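Local coordinates for protein UL37 (Suid herpesvirus 1, PDB 4K70) that is an inner tegument protein of the herpesvirus particle that probably helps to control viral trafficking in infected cells, here represented by its N-terminal half, at residues S143-L148 with E221-R226; Q158-L163 with D179-V184; V164-A169 with T437-A442; A329-L334 with V427-A432; T404-Y409 with P419-E424. One frame throughout, in Å; residues are numbered along the deposited sequence.

Following the chain from the N terminus, contact 1 opens on helix 144-149 and closes at the end of helix 208-223. Contact 2 is nested inside that loop and joins the weak helix 156-159 and the turn after it to helix 175-188. Contact 3 begins at Val164 and closes on helix 438-458, so it crosses both contacts 1 and 2; it touches contact 2, where Val164 meets Leu181. Inside its long span, contact 4 ties the start of helix 333-342 to the end of helix 422-431, and contact 5, nested again, packs helix 405-409 on the start of that same helix. Contacts 1 and 3 lie on opposite sides of the chain's centre.

Contact 1. Residues S143-L148 with E221-R226; sequences SADDVL and EFFHDR
This is a small aromatic packing contact between two helix ends, the first turn of helix 144-149 and the last turn of helix 208-223, with no hydrogen bond passing directly between them. Phe223 carries it. With CG anti to the carbonyl carbon (chi1 -70°), its ring reaches the first turn of helix 144-149. Ala144 CB lies over one face in a CH-pi contact, 4.1 Å from the centroid of the Phe223 ring. A methyl suits this place, because it covers the ring yet lets the backbones come close, and it also reaches Phe222 O at 3.9 Å from Ala144 CB. The ring edge meets a charge instead: Asp145 OD1 lies in the ring plane, 3.1 Å from Phe223 CE2, with carboxylate and ring turned only 23° apart, so the oxygen faces the slightly positive rim. The same OD1 accepts a hydrogen bond from Asn228, which would help to hold it there. Leu148 CD2 approaches obliquely, 4.1 Å from Phe223 CZ, and Leu231 of helix 229-240 also touches the ring. Ser143 is the N-cap of the first helix, its OG accepting from Asp146 N at 3.0 Å. On the other side the chain leaves its helix through His224, whose phi is positive. The whole is a capped helix N terminus resting on a helix C terminus that reverses in a type II' beta turn, Phe223 to Arg226, within an all-helical fold.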
# COMPACT_ATOMS: atom_id res chain seq x y z
N SER A 143 16.32 2.58 2.14
CA SER A 143 16.46 3.82 2.87
C SER A 143 16.34 5.03 1.96
O SER A 143 16.56 4.93 0.76
CB SER A 143 17.83 3.86 3.55
OG SER A 143 18.86 3.73 2.59
N ALA A 144 16.02 6.17 2.55
CA ALA A 144 16.00 7.42 1.81
C ALA A 144 17.39 7.65 1.19
O ALA A 144 17.50 8.10 0.05
CB ALA A 144 15.61 8.56 2.72
N ASP A 145 18.44 7.31 1.94
CA ASP A 145 19.82 7.45 1.47
C ASP A 145 20.02 6.65 0.18
O ASP A 145 20.63 7.13 -0.77
CB ASP A 145 20.82 6.97 2.53
CG ASP A 145 20.92 7.90 3.73
OD1 ASP A 145 20.50 9.07 3.63
OD2 ASP A 145 21.42 7.47 4.79
N ASP A 146 19.50 5.42 0.15
CA ASP A 146 19.60 4.57 -1.04
C ASP A 146 18.90 5.18 -2.26
O ASP A 146 19.44 5.17 -3.36
CB ASP A 146 19.00 3.19 -0.77
CG ASP A 146 19.93 2.27 0.02
OD1 ASP A 146 21.17 2.43 -0.06
OD2 ASP A 146 19.40 1.38 0.72
N VAL A 147 17.69 5.69 -2.05
CA VAL A 147 16.91 6.24 -3.16
C VAL A 147 17.54 7.50 -3.73
O VAL A 147 17.52 7.72 -4.94
CB VAL A 147 15.47 6.56 -2.75
CG1 VAL A 147 14.77 7.31 -3.88
CG2 VAL A 147 14.73 5.29 -2.41
N LEU A 148 18.08 8.33 -2.85
CA LEU A 148 18.74 9.56 -3.27
C LEU A 148 19.93 9.26 -4.18
O LEU A 148 20.20 9.99 -5.14
CB LEU A 148 19.20 10.33 -2.04
CG LEU A 148 19.89 11.67 -2.24
CD1 LEU A 148 18.90 12.74 -2.63
CD2 LEU A 148 20.61 12.06 -0.97
N GLU A 221 10.72 16.43 3.79
CA GLU A 221 9.78 15.31 3.72
C GLU A 221 10.46 13.99 4.07
O GLU A 221 9.84 13.09 4.63
CB GLU A 221 9.18 15.19 2.31
CG GLU A 221 8.49 16.45 1.77
CD GLU A 221 7.00 16.48 2.05
OE1 GLU A 221 6.54 15.71 2.92
OE2 GLU A 221 6.29 17.28 1.39
N PHE A 222 11.73 13.88 3.72
CA PHE A 222 12.39 12.57 3.80
C PHE A 222 13.62 12.44 4.69
O PHE A 222 14.04 11.32 4.98
CB PHE A 222 12.72 12.09 2.39
CG PHE A 222 11.51 11.93 1.52
CD1 PHE A 222 10.68 10.83 1.65
CD2 PHE A 222 11.18 12.90 0.57
CE1 PHE A 222 9.56 10.69 0.86
CE2 PHE A 222 10.06 12.75 -0.23
CZ PHE A 222 9.26 11.64 -0.09
N PHE A 223 14.20 13.55 5.12
CA PHE A 223 15.43 13.44 5.90
C PHE A 223 15.36 14.10 7.26
O PHE A 223 16.10 13.72 8.17
CB PHE A 223 16.64 13.96 5.10
CG PHE A 223 17.02 13.06 3.96
CD1 PHE A 223 16.41 13.20 2.72
CD2 PHE A 223 17.98 12.06 4.12
CE1 PHE A 223 16.75 12.37 1.66
CE2 PHE A 223 18.33 11.23 3.07
CZ PHE A 223 17.72 11.38 1.84
N HIS A 224 14.43 15.03 7.42
CA HIS A 224 14.28 15.83 8.64
C HIS A 224 15.63 16.30 9.17
O HIS A 224 16.23 17.22 8.62
CB HIS A 224 13.51 15.06 9.71
CG HIS A 224 12.07 14.80 9.35
ND1 HIS A 224 11.03 15.53 9.87
CD2 HIS A 224 11.52 13.89 8.52
CE1 HIS A 224 9.89 15.08 9.38
NE2 HIS A 224 10.16 14.08 8.55
N ASP A 225 16.11 15.65 10.23
CA ASP A 225 17.35 16.08 10.88
C ASP A 225 18.54 15.22 10.50
O ASP A 225 19.67 15.49 10.92
CB ASP A 225 17.18 16.11 12.40
CG ASP A 225 16.48 17.37 12.88
OD1 ASP A 225 16.67 18.43 12.25
OD2 ASP A 225 15.74 17.29 13.88
N ARG A 226 18.30 14.18 9.72
CA ARG A 226 19.37 13.29 9.28
C ARG A 226 20.11 13.87 8.09
O ARG A 226 19.54 14.08 7.03
CB ARG A 226 18.78 11.94 8.88
CG ARG A 226 17.67 11.47 9.77
CD ARG A 226 17.13 10.14 9.31
NE ARG A 226 16.72 9.34 10.45
CZ ARG A 226 15.47 9.30 10.92
NH1 ARG A 226 14.51 10.01 10.32
NH2 ARG A 226 15.19 8.55 11.97

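Contact 2. Residues Q158-L163 with D179-V184; sequences QTARAL and DGLRYV
Thr159, in the weakly bonded helix around 158-159, makes the first touch. Its CG2 is anti to the backbone N and lies 3.8 Å from Val184 CG1, the two side chains sliding past each other in opposite directions; OG1 stays on the other branch, beside the backbone N. A threonine suits this partly exposed position, since it can offer a methyl to the interface and keep its hydroxyl apart from it. Ala160 follows, where the chain has left the helix, and its CB points at helix 175-188 and meets Leu181 CD2 at 4.0 Å. Here the CA atoms of the two segments come nearest, Ala160 CA and Leu181 CA being 6.9 Å apart, and the small side chain allows it. The chain then winds into a 3-10 turn, with Leu163 N bonded to Ala160 O at 2.9 Å, which brings Leu163 round to the same side. Leu163 CB rests 4.0 Å from the same Leu181 CD2, while Leu163 CD1 runs tip to tip into Val184 CG2 at 3.9 Å. Leu181 CD2 thus sits between Ala160 and Leu163, and the two branches of Val184 divide between Thr159 and Leu163. Behind, helix 120-137 backs the contact: Ala133 touches Leu163, Phe134 touches Val184, and Trp130 NE1 donates to Leu163 O. The bend after helix 156-159 is thereby packed on helix 175-188, which also bears calcium-binding Asp179, not in contact here. With only aliphatic carbons meeting and no hydrogen bond across, adhesion here comes from dispersion and the exclusion of water, and specificity from shape.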
# COMPACT_ATOMS: atom_id res chain seq x y z
N GLN A 158 3.67 -2.19 -9.74
CA GLN A 158 4.68 -3.14 -10.18
C GLN A 158 5.27 -3.91 -9.02
O GLN A 158 5.73 -5.05 -9.18
CB GLN A 158 5.79 -2.39 -10.90
CG GLN A 158 7.04 -3.21 -11.17
CD GLN A 158 8.02 -2.46 -12.04
OE1 GLN A 158 7.62 -1.81 -13.02
NE2 GLN A 158 9.30 -2.54 -11.70
N THR A 159 5.27 -3.29 -7.85
CA THR A 159 5.98 -3.86 -6.73
C THR A 159 5.43 -5.22 -6.27
O THR A 159 6.21 -6.15 -6.05
CB THR A 159 6.00 -2.90 -5.54
OG1 THR A 159 6.36 -1.59 -5.99
CG2 THR A 159 7.00 -3.40 -4.52
N ALA A 160 4.11 -5.32 -6.12
CA ALA A 160 3.50 -6.54 -5.59
C ALA A 160 2.97 -7.44 -6.69
O ALA A 160 2.30 -8.44 -6.42
CB ALA A 160 2.39 -6.21 -4.61
N ARG A 161 3.28 -7.08 -7.93
CA ARG A 161 2.83 -7.80 -9.13
C ARG A 161 3.00 -9.32 -9.06
O ARG A 161 2.05 -10.05 -9.33
CB ARG A 161 3.58 -7.25 -10.35
CG ARG A 161 2.88 -7.44 -11.68
CD ARG A 161 3.48 -6.50 -12.74
NE ARG A 161 4.94 -6.55 -12.75
CZ ARG A 161 5.67 -7.31 -13.57
NH1 ARG A 161 5.07 -8.09 -14.46
NH2 ARG A 161 6.99 -7.28 -13.50
N ALA A 162 4.19 -9.79 -8.73
CA ALA A 162 4.45 -11.24 -8.68
C ALA A 162 3.61 -11.95 -7.62
O ALA A 162 3.33 -13.15 -7.73
CB ALA A 162 5.94 -11.54 -8.47
N LEU A 163 3.18 -11.21 -6.61
CA LEU A 163 2.52 -11.78 -5.43
C LEU A 163 1.04 -12.06 -5.64
O LEU A 163 0.46 -12.82 -4.87
CB LEU A 163 2.69 -10.82 -4.23
CG LEU A 163 4.14 -10.50 -3.84
CD1 LEU A 163 4.23 -9.52 -2.64
CD2 LEU A 163 4.88 -11.78 -3.54
N ASP A 179 -1.87 -9.85 4.57
CA ASP A 179 -0.97 -9.17 5.50
C ASP A 179 0.35 -8.84 4.83
O ASP A 179 0.92 -7.77 5.07
CB ASP A 179 -0.72 -10.03 6.75
CG ASP A 179 -1.94 -10.13 7.67
OD1 ASP A 179 -2.85 -9.28 7.54
OD2 ASP A 179 -1.99 -11.06 8.50
N GLY A 180 0.86 -9.75 4.00
CA GLY A 180 2.13 -9.53 3.33
C GLY A 180 2.06 -8.40 2.32
O GLY A 180 3.02 -7.64 2.15
N LEU A 181 0.94 -8.31 1.61
CA LEU A 181 0.70 -7.19 0.68
C LEU A 181 0.73 -5.83 1.40
O LEU A 181 1.33 -4.86 0.93
CB LEU A 181 -0.64 -7.36 -0.01
CG LEU A 181 -0.74 -8.57 -0.95
CD1 LEU A 181 -2.13 -8.69 -1.54
CD2 LEU A 181 0.31 -8.46 -2.06
N ARG A 182 0.07 -5.77 2.55
CA ARG A 182 0.13 -4.58 3.41
C ARG A 182 1.56 -4.20 3.77
O ARG A 182 1.95 -3.03 3.72
CB ARG A 182 -0.69 -4.80 4.68
CG ARG A 182 -0.56 -3.67 5.72
CD ARG A 182 -1.37 -4.02 6.95
NE ARG A 182 -0.88 -3.39 8.17
CZ ARG A 182 -1.39 -2.29 8.72
NH1 ARG A 182 -2.43 -1.68 8.14
NH2 ARG A 182 -0.87 -1.79 9.83
N TYR A 183 2.35 -5.21 4.13
CA TYR A 183 3.73 -5.00 4.51
C TYR A 183 4.57 -4.49 3.36
O TYR A 183 5.40 -3.60 3.54
CB TYR A 183 4.34 -6.32 5.04
CG TYR A 183 5.71 -6.16 5.66
CD1 TYR A 183 5.85 -5.85 7.02
CD2 TYR A 183 6.86 -6.31 4.89
CE1 TYR A 183 7.09 -5.70 7.59
CE2 TYR A 183 8.12 -6.16 5.47
CZ TYR A 183 8.23 -5.86 6.82
OH TYR A 183 9.47 -5.72 7.40
N VAL A 184 4.39 -5.07 2.18
CA VAL A 184 5.18 -4.67 1.02
C VAL A 184 4.90 -3.23 0.64
O VAL A 184 5.82 -2.47 0.36
CB VAL A 184 4.89 -5.58 -0.20
CG1 VAL A 184 5.55 -5.00 -1.44
CG2 VAL A 184 5.41 -6.98 0.07

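Contact 3. Residues V164-A169 with T437-A442; sequences VQPRFA and TEHVGA
The imidazole of His439, in the first turn of helix 438-458, is the centre of this contact. Its NE2 donates to Val164 O at 2.7 Å, nearly straight at 163°, and the oxygen lies in the ring plane at the ring's edge. At the acceptor the fit is less regular, the donor standing above the carbonyl plane, 42° out of it. Over one face of the ring sits Ala169, whose CB is 3.9 Å from the centroid of His439 in a CH-pi contact; Ala169 CB also meets Ala442 CB, one helical turn further on, at 4.1 Å. Small residues suit both places, since the two backbones come within 4.7 Å, measured from Ala169 CA to His439 CA. Pro166 adds its CA, 3.8 Å from His439 CE1.

One shell out, 164-169, the loop between helices 156-159 and 175-188 that docks on helix 438-458, is held in shape by its own turns. Pro166 suits the start of the 3-10 segment, and Ala169 N bonds to Pro166 O at 2.8 Å, a turn consistent with Ala169 CB pointing toward the ring. Gln165 NE2 bonds back to Ala162 O, and Phe168 packs edge-to-face with Trp130 on helix 120-137. Tyr172 makes a further edge-to-face pair with His439. Since NE2 carries the hydrogen given to Val164 O, one directed bond fixes the rotation of a buried ring that has a methyl over one face.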
# COMPACT_ATOMS: atom_id res chain seq x y z
N VAL A 164 0.44 -11.44 -6.66
CA VAL A 164 -1.00 -11.62 -6.93
C VAL A 164 -1.26 -12.14 -8.37
O VAL A 164 -2.36 -11.98 -8.90
CB VAL A 164 -1.82 -10.36 -6.63
CG1 VAL A 164 -1.62 -9.90 -5.14
CG2 VAL A 164 -1.47 -9.22 -7.58
N GLN A 165 -0.25 -12.74 -8.98
CA GLN A 165 -0.43 -13.37 -10.29
C GLN A 165 -1.31 -14.61 -10.17
O GLN A 165 -1.43 -15.19 -9.10
CB GLN A 165 0.92 -13.75 -10.90
CG GLN A 165 1.72 -14.78 -10.08
CD GLN A 165 3.07 -15.06 -10.71
OE1 GLN A 165 3.14 -15.73 -11.75
NE2 GLN A 165 4.13 -14.54 -10.12
N PRO A 166 -1.93 -15.03 -11.30
CA PRO A 166 -2.92 -16.11 -11.28
C PRO A 166 -2.40 -17.44 -10.71
O PRO A 166 -3.17 -18.16 -10.08
CB PRO A 166 -3.28 -16.28 -12.77
CG PRO A 166 -3.05 -14.89 -13.35
CD PRO A 166 -1.82 -14.39 -12.62
N ARG A 167 -1.13 -17.75 -10.90
CA ARG A 167 -0.62 -19.01 -10.33
C ARG A 167 -0.72 -19.01 -8.80
O ARG A 167 -0.73 -20.08 -8.17
CB ARG A 167 0.81 -19.29 -10.79
CG ARG A 167 1.84 -18.44 -10.12
CD ARG A 167 3.22 -18.64 -10.73
NE ARG A 167 3.50 -20.04 -11.07
CZ ARG A 167 3.72 -21.00 -10.19
NH1 ARG A 167 3.67 -20.74 -8.89
NH2 ARG A 167 3.97 -22.24 -10.60
N PHE A 168 -0.84 -17.82 -8.21
CA PHE A 168 -1.03 -17.71 -6.76
C PHE A 168 -2.47 -17.42 -6.39
O PHE A 168 -2.75 -17.01 -5.26
CB PHE A 168 -0.12 -16.63 -6.18
CG PHE A 168 1.34 -16.96 -6.30
CD1 PHE A 168 1.78 -18.26 -6.11
CD2 PHE A 168 2.25 -15.97 -6.65
CE1 PHE A 168 3.13 -18.57 -6.23
CE2 PHE A 168 3.60 -16.28 -6.76
CZ PHE A 168 4.04 -17.58 -6.56
N ALA A 169 -3.39 -17.61 -7.34
CA ALA A 169 -4.81 -17.36 -7.08
C ALA A 169 -5.37 -18.14 -5.88
O ALA A 169 -6.17 -17.60 -5.12
CB ALA A 169 -5.66 -17.61 -8.33
N THR A 437 -9.90 -9.65 -7.49
CA THR A 437 -10.77 -10.45 -6.64
C THR A 437 -11.33 -11.67 -7.36
O THR A 437 -11.96 -12.54 -6.75
CB THR A 437 -11.95 -9.63 -6.10
OG1 THR A 437 -12.56 -8.91 -7.18
CG2 THR A 437 -11.49 -8.64 -5.04
N GLU A 438 -11.11 -11.74 -8.67
CA GLU A 438 -11.49 -12.94 -9.40
C GLU A 438 -10.72 -14.15 -8.87
O GLU A 438 -11.14 -15.29 -9.06
CB GLU A 438 -11.28 -12.75 -10.90
CG GLU A 438 -9.84 -12.44 -11.32
CD GLU A 438 -9.51 -10.95 -11.31
OE1 GLU A 438 -10.29 -10.16 -10.72
OE2 GLU A 438 -8.48 -10.57 -11.90
N HIS A 439 -9.60 -13.91 -8.18
CA HIS A 439 -8.82 -14.98 -7.57
C HIS A 439 -9.62 -15.70 -6.49
O HIS A 439 -9.40 -16.88 -6.22
CB HIS A 439 -7.55 -14.43 -6.91
CG HIS A 439 -6.50 -13.99 -7.89
ND1 HIS A 439 -6.57 -14.27 -9.23
CD2 HIS A 439 -5.34 -13.31 -7.69
CE1 HIS A 439 -5.50 -13.77 -9.83
NE2 HIS A 439 -4.74 -13.18 -8.92
N VAL A 440 -10.50 -14.96 -5.83
CA VAL A 440 -11.28 -15.54 -4.75
C VAL A 440 -12.15 -16.63 -5.35
O VAL A 440 -12.20 -17.74 -4.84
CB VAL A 440 -12.12 -14.47 -4.02
CG1 VAL A 440 -12.92 -15.09 -2.89
CG2 VAL A 440 -11.21 -13.36 -3.49
N GLY A 441 -12.80 -16.31 -6.46
CA GLY A 441 -13.60 -17.28 -7.19
C GLY A 441 -12.80 -18.47 -7.68
O GLY A 441 -13.24 -19.61 -7.55
N ALA A 442 -11.63 -18.21 -8.26
CA ALA A 442 -10.73 -19.28 -8.70
C ALA A 442 -10.33 -20.21 -7.55
O ALA A 442 -10.22 -21.43 -7.73
CB ALA A 442 -9.49 -18.68 -9.35

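Contact 4. Residues A329-L334 with V427-A432; sequences ASASPL and VRHCMA
Met431 and Pro333 cross obliquely. The methionine chain, bent at both chi2 and chi3, curls so that SD lies 3.8 Å from Pro333 CA and 4.0 Å from Pro333 CB. A flexible thioether suits this buried site, which Leu384 and Tyr388 also line. The rigid proline ring turns its CD to Cys430 O, 3.3 Å away; having no N-H, Pro333 cannot donate to that carbonyl.

Cys430 meets the 329-334 segment with CB, 3.4 Å from Ser330 O, SG taking the crowded position between backbone N and carbonyl carbon. With CG anti to its backbone N, His429 turns its ring toward 329-334, and its CD2 edge comes 3.3 Å from Ser330 O. Its NE2 reaches a water, in the ring plane at 2.6 Å, that donates to Ala329 O. Ala331 CA makes a CA-H...O contact of 3.5 Å with His429 O; Ala331 CB points away overall yet touches His429 NE2. Ala331 and Cys430 have the nearest CA atoms, perhaps helped by alanine's small size.

Ser332 as N-cap followed by Pro333 in the first turn, with Ser332 OG weakly bonded to Gln335 N, is the classic start of a helix, here laid against the C-terminal turn of helix 422-431.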
# COMPACT_ATOMS: atom_id res chain seq x y z
N ALA A 329 -6.00 13.86 -16.08
CA ALA A 329 -5.86 12.85 -17.14
C ALA A 329 -5.25 11.54 -16.64
O ALA A 329 -5.25 10.53 -17.35
CB ALA A 329 -5.01 13.40 -18.26
N SER A 330 -4.72 11.56 -15.42
CA SER A 330 -4.00 10.42 -14.85
C SER A 330 -4.94 9.27 -14.50
O SER A 330 -5.96 9.48 -13.85
CB SER A 330 -3.23 10.84 -13.59
OG SER A 330 -2.21 11.78 -13.88
N ALA A 331 -4.57 8.06 -14.89
CA ALA A 331 -5.39 6.89 -14.60
C ALA A 331 -4.64 5.86 -13.76
O ALA A 331 -5.07 4.72 -13.66
CB ALA A 331 -5.91 6.24 -15.91
N SER A 332 -3.52 6.25 -13.17
CA SER A 332 -2.77 5.33 -12.31
C SER A 332 -2.06 6.15 -11.27
O SER A 332 -1.92 7.36 -11.45
CB SER A 332 -1.75 4.52 -13.11
OG SER A 332 -0.69 5.36 -13.58
N PRO A 333 -1.61 5.50 -10.19
CA PRO A 333 -0.84 6.16 -9.13
C PRO A 333 0.42 6.80 -9.67
O PRO A 333 0.72 7.91 -9.27
CB PRO A 333 -0.46 5.01 -8.20
CG PRO A 333 -1.50 3.96 -8.46
CD PRO A 333 -1.93 4.10 -9.87
N LEU A 334 1.15 6.12 -10.55
CA LEU A 334 2.42 6.67 -11.02
C LEU A 334 2.16 7.96 -11.77
O LEU A 334 2.81 8.97 -11.53
CB LEU A 334 3.18 5.69 -11.92
CG LEU A 334 4.42 6.31 -12.57
CD1 LEU A 334 5.36 6.94 -11.53
CD2 LEU A 334 5.17 5.29 -13.41
N VAL A 427 -10.22 11.40 -7.75
CA VAL A 427 -9.42 10.45 -6.97
C VAL A 427 -9.64 9.00 -7.40
O VAL A 427 -8.69 8.23 -7.55
CB VAL A 427 -9.67 10.61 -5.46
CG1 VAL A 427 -8.99 9.47 -4.69
CG2 VAL A 427 -9.18 11.98 -4.98
N ARG A 428 -10.90 8.62 -7.59
CA ARG A 428 -11.19 7.24 -7.99
C ARG A 428 -10.60 6.88 -9.34
O ARG A 428 -10.28 5.71 -9.58
CB ARG A 428 -12.69 6.93 -7.95
CG ARG A 428 -13.54 7.58 -9.04
CD ARG A 428 -15.01 7.22 -8.82
NE ARG A 428 -15.89 7.80 -9.83
CZ ARG A 428 -17.21 7.75 -9.78
NH1 ARG A 428 -17.82 7.16 -8.76
NH2 ARG A 428 -17.93 8.31 -10.75
N HIS A 429 -10.42 7.87 -10.20
CA HIS A 429 -9.95 7.61 -11.56
C HIS A 429 -8.51 7.08 -11.58
O HIS A 429 -8.14 6.29 -12.44
CB HIS A 429 -10.06 8.87 -12.43
CG HIS A 429 -10.00 8.58 -13.90
ND1 HIS A 429 -11.02 7.92 -14.57
CD2 HIS A 429 -9.03 8.81 -14.82
CE1 HIS A 429 -10.68 7.78 -15.84
NE2 HIS A 429 -9.49 8.31 -16.02
N CYS A 430 -7.72 7.49 -10.61
CA CYS A 430 -6.31 7.14 -10.62
C CYS A 430 -5.90 6.26 -9.44
O CYS A 430 -4.97 5.47 -9.55
CB CYS A 430 -5.43 8.40 -10.71
SG CYS A 430 -5.78 9.68 -9.42
N MET A 431 -6.64 6.36 -8.33
CA MET A 431 -6.25 5.69 -7.09
C MET A 431 -7.18 4.59 -6.60
O MET A 431 -6.89 3.94 -5.59
CB MET A 431 -6.05 6.72 -5.96
CG MET A 431 -5.02 7.80 -6.27
SD MET A 431 -3.37 7.14 -6.54
CE MET A 431 -2.82 6.65 -4.89
N ALA A 432 -8.30 4.38 -7.30
CA ALA A 432 -9.26 3.35 -6.89
C ALA A 432 -8.55 2.01 -6.76
O ALA A 432 -7.67 1.70 -7.55
CB ALA A 432 -10.41 3.24 -7.88
O HOH W 1 -7.91 8.76 -18.06

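Contact 5. Residues T404-Y409 with P419-E424; sequences TLEPLY and PEKGVE
Thr404 OG1 is the best-held polar atom, with two partners, a hydrogen bond with Val401 O and a weak one with Arg383, a calcium-binding residue of this protein; Tyr409 OH has one, Glu354. Neither group bonds across the contact. What does cross is a long salt bridge, Glu406 OE1 to Lys421 NZ at 3.7 Å. The two side chains meet at about a right angle, and Lys421 CE is slightly closer, 3.6 Å from Glu406 OE1, so the attraction is probably loose and solvent-softened. Glu406 OE1 also stands 4.9 Å from Glu420 OE2, a like charge that the lysine would help to offset.

The joint consists of two successive helices joined by a loop: helix 405-409 ends, a nine-residue connection without helix returns, and a type II beta turn from Pro419 to Gly422 leads into helix 422-431. Lys421 takes the positive phi of that turn and is the N-cap. Gly422 N closes the turn on Pro419 O at 2.8 Å, and glycine suits this position because a CB would collide with that oxygen.

Between the helices the packing is apolar. Leu405 crosses Glu424 at about a right angle and lays CD1 on its backbone, 3.7 Å from Glu424 CA; Leu405 CD1 also lies 4.3 Å from Val423 CG1. The other branch, Val423 CG2, meets Tyr409 CB at 4.2 Å. Val376 of helix 366-385 touches both Tyr409 and Val423.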
# COMPACT_ATOMS: atom_id res chain seq x y z
N THR A 404 -14.02 10.47 4.05
CA THR A 404 -13.76 11.80 4.61
C THR A 404 -13.97 12.91 3.59
O THR A 404 -13.97 14.08 3.94
CB THR A 404 -12.33 11.95 5.15
OG1 THR A 404 -11.39 11.90 4.07
CG2 THR A 404 -12.00 10.84 6.17
N LEU A 405 -14.13 12.53 2.32
CA LEU A 405 -14.16 13.53 1.25
C LEU A 405 -15.38 14.45 1.34
O LEU A 405 -15.29 15.66 1.13
CB LEU A 405 -14.06 12.86 -0.13
CG LEU A 405 -12.78 12.06 -0.35
CD1 LEU A 405 -12.68 11.53 -1.78
CD2 LEU A 405 -11.53 12.88 0.01
N GLU A 406 -16.53 13.86 1.68
CA GLU A 406 -17.76 14.64 1.70
C GLU A 406 -17.79 15.63 2.87
O GLU A 406 -18.07 16.81 2.67
CB GLU A 406 -18.98 13.71 1.72
CG GLU A 406 -20.29 14.39 2.08
CD GLU A 406 -20.64 15.50 1.13
OE1 GLU A 406 -20.36 15.35 -0.09
OE2 GLU A 406 -21.19 16.53 1.60
N PRO A 407 -17.48 15.16 4.09
CA PRO A 407 -17.42 16.14 5.18
C PRO A 407 -16.31 17.20 5.00
O PRO A 407 -16.51 18.34 5.41
CB PRO A 407 -17.19 15.29 6.43
CG PRO A 407 -16.80 13.94 5.93
CD PRO A 407 -17.40 13.77 4.58
N LEU A 408 -15.19 16.85 4.39
CA LEU A 408 -14.14 17.82 4.10
C LEU A 408 -14.47 18.81 2.96
O LEU A 408 -14.21 20.01 3.08
CB LEU A 408 -12.82 17.11 3.78
CG LEU A 408 -11.97 16.60 4.94
CD1 LEU A 408 -10.79 15.81 4.41
CD2 LEU A 408 -11.48 17.76 5.80
N TYR A 409 -15.03 18.32 1.87
CA TYR A 409 -15.07 19.11 0.64
C TYR A 409 -16.44 19.33 0.04
O TYR A 409 -16.56 20.07 -0.94
CB TYR A 409 -14.15 18.50 -0.41
CG TYR A 409 -12.75 18.32 0.11
CD1 TYR A 409 -11.98 19.43 0.44
CD2 TYR A 409 -12.20 17.06 0.28
CE1 TYR A 409 -10.71 19.29 0.92
CE2 TYR A 409 -10.92 16.90 0.77
CZ TYR A 409 -10.18 18.01 1.09
OH TYR A 409 -8.91 17.88 1.56
N PRO A 419 -18.20 19.32 -10.30
CA PRO A 419 -19.57 18.88 -10.01
C PRO A 419 -19.65 18.15 -8.67
O PRO A 419 -18.64 17.90 -8.01
CB PRO A 419 -19.87 17.91 -11.17
CG PRO A 419 -18.54 17.42 -11.61
CD PRO A 419 -17.57 18.56 -11.39
N GLU A 420 -20.88 17.83 -8.27
CA GLU A 420 -21.13 16.99 -7.11
C GLU A 420 -20.23 15.75 -7.10
O GLU A 420 -20.14 15.05 -8.11
CB GLU A 420 -22.60 16.56 -7.13
CG GLU A 420 -23.06 15.77 -5.92
CD GLU A 420 -23.29 16.63 -4.70
OE1 GLU A 420 -23.14 17.87 -4.80
OE2 GLU A 420 -23.61 16.06 -3.63
N LYS A 421 -19.55 15.51 -5.99
CA LYS A 421 -18.64 14.36 -5.83
C LYS A 421 -17.39 14.46 -6.69
O LYS A 421 -16.69 13.46 -6.91
CB LYS A 421 -19.38 13.05 -6.15
CG LYS A 421 -20.62 12.81 -5.31
CD LYS A 421 -20.25 12.37 -3.91
CE LYS A 421 -21.03 13.16 -2.86
NZ LYS A 421 -21.52 12.27 -1.76
N GLY A 422 -17.10 15.66 -7.19
CA GLY A 422 -15.99 15.86 -8.11
C GLY A 422 -14.61 15.47 -7.58
O GLY A 422 -13.76 15.02 -8.34
N VAL A 423 -14.36 15.64 -6.28
CA VAL A 423 -13.08 15.24 -5.71
C VAL A 423 -12.93 13.73 -5.73
O VAL A 423 -11.90 13.20 -6.15
CB VAL A 423 -12.91 15.73 -4.26
CG1 VAL A 423 -11.59 15.19 -3.68
CG2 VAL A 423 -12.95 17.24 -4.22
N GLU A 424 -13.97 13.04 -5.28
CA GLU A 424 -13.93 11.59 -5.28
C GLU A 424 -13.86 11.05 -6.72
O GLU A 424 -13.22 10.03 -6.99
CB GLU A 424 -15.16 11.00 -4.59
CG GLU A 424 -15.11 9.47 -4.53
CD GLU A 424 -16.24 8.85 -3.72
OE1 GLU A 424 -17.14 9.58 -3.26
OE2 GLU A 424 -16.22 7.61 -3.55